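Phosphinothricin N-acetyltransferase (Brucella ovis, PDB 5DWM) probably transfers the acetyl group of acetyl-CoA to an acceptor substrate. Local coordinates at residues Ile12-Pro17 against Pro61-Glu66. Sequence-based numbering, arbitrary orientation.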
loop_
_atom_site.group_PDB
_atom_site.type_symbol
_atom_site.label_atom_id
_atom_site.label_comp_id
_atom_site.label_asym_id
_atom_site.label_seq_id
_atom_site.Cartn_x
_atom_site.Cartn_y
_atom_site.Cartn_z
ATOM N N ILE A 12 -11.533 17.662 20.339
ATOM C CA ILE A 12 -11.566 16.997 19.035
ATOM C C ILE A 12 -12.890 17.320 18.348
ATOM O O ILE A 12 -13.963 17.163 18.949
ATOM C CB ILE A 12 -11.389 15.473 19.177
ATOM C CG1 ILE A 12 -10.125 15.126 19.977
ATOM C CG2 ILE A 12 -11.358 14.806 17.802
ATOM C CD1 ILE A 12 -8.859 15.715 19.432
ATOM N N ARG A 13 -12.824 17.750 17.084
ATOM C CA ARG A 13 -14.028 18.051 16.318
ATOM C C ARG A 13 -13.798 17.698 14.856
ATOM O O ARG A 13 -12.669 17.456 14.425
ATOM C CB ARG A 13 -14.433 19.524 16.437
ATOM C CG ARG A 13 -13.400 20.481 15.852
ATOM C CD ARG A 13 -13.948 21.898 15.718
ATOM N NE ARG A 13 -12.891 22.863 15.418
ATOM C CZ ARG A 13 -12.376 23.050 14.206
ATOM N NH1 ARG A 13 -12.817 22.333 13.179
ATOM N NH2 ARG A 13 -11.417 23.952 14.017
ATOM N N ASP A 14 -14.886 17.694 14.086
ATOM C CA ASP A 14 -14.774 17.461 12.653
ATOM C C ASP A 14 -14.025 18.600 11.972
ATOM O O ASP A 14 -14.196 19.775 12.309
ATOM C CB ASP A 14 -16.158 17.367 12.014
ATOM C CG ASP A 14 -16.863 16.056 12.310
ATOM O OD1 ASP A 14 -16.189 15.009 12.418
ATOM O OD2 ASP A 14 -18.103 16.073 12.414
ATOM N N PHE A 15 -13.219 18.237 10.978
ATOM C CA PHE A 15 -12.596 19.203 10.090
ATOM C C PHE A 15 -13.646 20.037 9.365
ATOM O O PHE A 15 -14.722 19.543 9.004
ATOM C CB PHE A 15 -11.774 18.412 9.068
ATOM C CG PHE A 15 -11.443 19.160 7.803
ATOM C CD1 PHE A 15 -12.254 19.060 6.680
ATOM C CD2 PHE A 15 -10.284 19.915 7.713
ATOM C CE1 PHE A 15 -11.937 19.734 5.505
ATOM C CE2 PHE A 15 -9.959 20.588 6.535
ATOM C CZ PHE A 15 -10.788 20.492 5.434
ATOM N N GLN A 16 -13.322 21.312 9.157
ATOM C CA GLN A 16 -14.069 22.188 8.280
ATOM C C GLN A 16 -13.096 22.842 7.310
ATOM O O GLN A 16 -11.899 22.936 7.586
ATOM C CB GLN A 16 -14.814 23.265 9.086
ATOM C CG GLN A 16 -15.677 22.698 10.210
ATOM C CD GLN A 16 -16.912 21.959 9.707
ATOM O OE1 GLN A 16 -17.317 22.109 8.555
ATOM N NE2 GLN A 16 -17.516 21.161 10.579
ATOM N N PRO A 17 -13.577 23.262 6.132
ATOM C CA PRO A 17 -12.645 23.830 5.136
ATOM C C PRO A 17 -11.814 25.000 5.641
ATOM O O PRO A 17 -10.682 25.191 5.173
ATOM C CB PRO A 17 -13.565 24.234 3.976
ATOM C CG PRO A 17 -14.746 23.318 4.108
ATOM C CD PRO A 17 -14.937 23.096 5.585
ATOM N N PRO A 61 -13.914 9.902 7.909
ATOM C CA PRO A 61 -13.855 10.984 8.893
ATOM C C PRO A 61 -12.535 11.731 8.820
ATOM O O PRO A 61 -11.476 11.159 8.544
ATOM C CB PRO A 61 -13.964 10.243 10.230
ATOM C CG PRO A 61 -13.387 8.910 9.956
ATOM C CD PRO A 61 -13.805 8.573 8.540
ATOM N N ILE A 62 -12.620 13.034 9.080
ATOM C CA ILE A 62 -11.466 13.924 9.127
ATOM C C ILE A 62 -11.623 14.759 10.383
ATOM O O ILE A 62 -12.630 15.461 10.535
ATOM C CB ILE A 62 -11.377 14.842 7.895
ATOM C CG1 ILE A 62 -11.468 14.046 6.591
ATOM C CG2 ILE A 62 -10.088 15.633 7.933
ATOM C CD1 ILE A 62 -11.614 14.931 5.361
ATOM N N LEU A 63 -10.639 14.683 11.273
ATOM C CA LEU A 63 -10.737 15.256 12.603
ATOM C C LEU A 63 -9.613 16.251 12.849
ATOM O O LEU A 63 -8.509 16.119 12.313
ATOM C CB LEU A 63 -10.646 14.157 13.656
ATOM C CG LEU A 63 -11.668 13.032 13.542
ATOM C CD1 LEU A 63 -11.350 11.982 14.589
ATOM C CD2 LEU A 63 -13.084 13.573 13.718
ATOM N N VAL A 64 -9.903 17.244 13.683
ATOM C CA VAL A 64 -8.899 18.200 14.126
ATOM C C VAL A 64 -8.939 18.310 15.642
ATOM O O VAL A 64 -9.979 18.101 16.272
ATOM C CB VAL A 64 -9.052 19.593 13.470
ATOM C CG1 VAL A 64 -8.908 19.483 11.956
ATOM C CG2 VAL A 64 -10.372 20.242 13.859
ATOM N N ALA A 65 -7.791 18.645 16.224
ATOM C CA ALA A 65 -7.685 18.963 17.640
ATOM C C ALA A 65 -7.484 20.463 17.758
ATOM O O ALA A 65 -6.584 21.019 17.120
ATOM C CB ALA A 65 -6.497 18.237 18.269
ATOM N N GLU A 66 -8.317 21.116 18.564
ATOM C CA GLU A 66 -8.289 22.565 18.706
ATOM C C GLU A 66 -8.131 22.934 20.172
ATOM O O GLU A 66 -8.811 22.371 21.036
ATOM C CB GLU A 66 -9.574 23.199 18.158
ATOM C CG GLU A 66 -9.646 24.703 18.365
ATOM C CD GLU A 66 -10.951 25.298 17.880
ATOM O OE1 GLU A 66 -11.610 24.675 17.021
ATOM O OE2 GLU A 66 -11.322 26.389 18.364
HETATM O O HOH W 1 -15.359 14.143 9.582
#
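Arg-13 lies across Val-64 and reaches Glu-66 with its tip. Its CB leaves the strand on the same face of the sheet as the Val-64 side chain. Arg-13 CG stands between the backbone N and the carbonyl carbon (chi1 64°) and rests 3.6 Å from Val-64 CG2; the chain then extends to NE, CD passing near Glu-66 OE1. Arg-13 NE donates to Glu-66 OE1 at 2.7 Å, almost in the guanidinium plane, and Arg-13 NH2 adds a more bent bond to Glu-66 OE1 at 3.1 Å, from above the carboxylate plane, so a side-on salt bridge converges on one atom. CZ and NH1 have Val-64 CG2 over one guanidinium face. NH1 also donates to Asp-14 O and forms a salt bridge with Asp-19 OD2. In the backbone, Arg-13 and Val-64 form an antiparallel hydrogen-bonded pair, joining strand 11-14, an edge strand of the GNAT sheet within this chain, to strand 62-67. On the opposite face, Ile-12 CD1 packs 3.6 Å from Ala-65 CB beside helix 105-119, which contributes Gly-106 and Lys-107 to the acetyl-CoA site. Past the last bridge, Phe-15 N bonds to Ile-62 O (2.9 Å), and Phe-15 CB meets Ile-62 CG2 at 3.4 Å, the two side chains running side by side. A water joins Asp-14 OD1 to Ile-62 N, while Arg-116 forms a salt bridge with OD1.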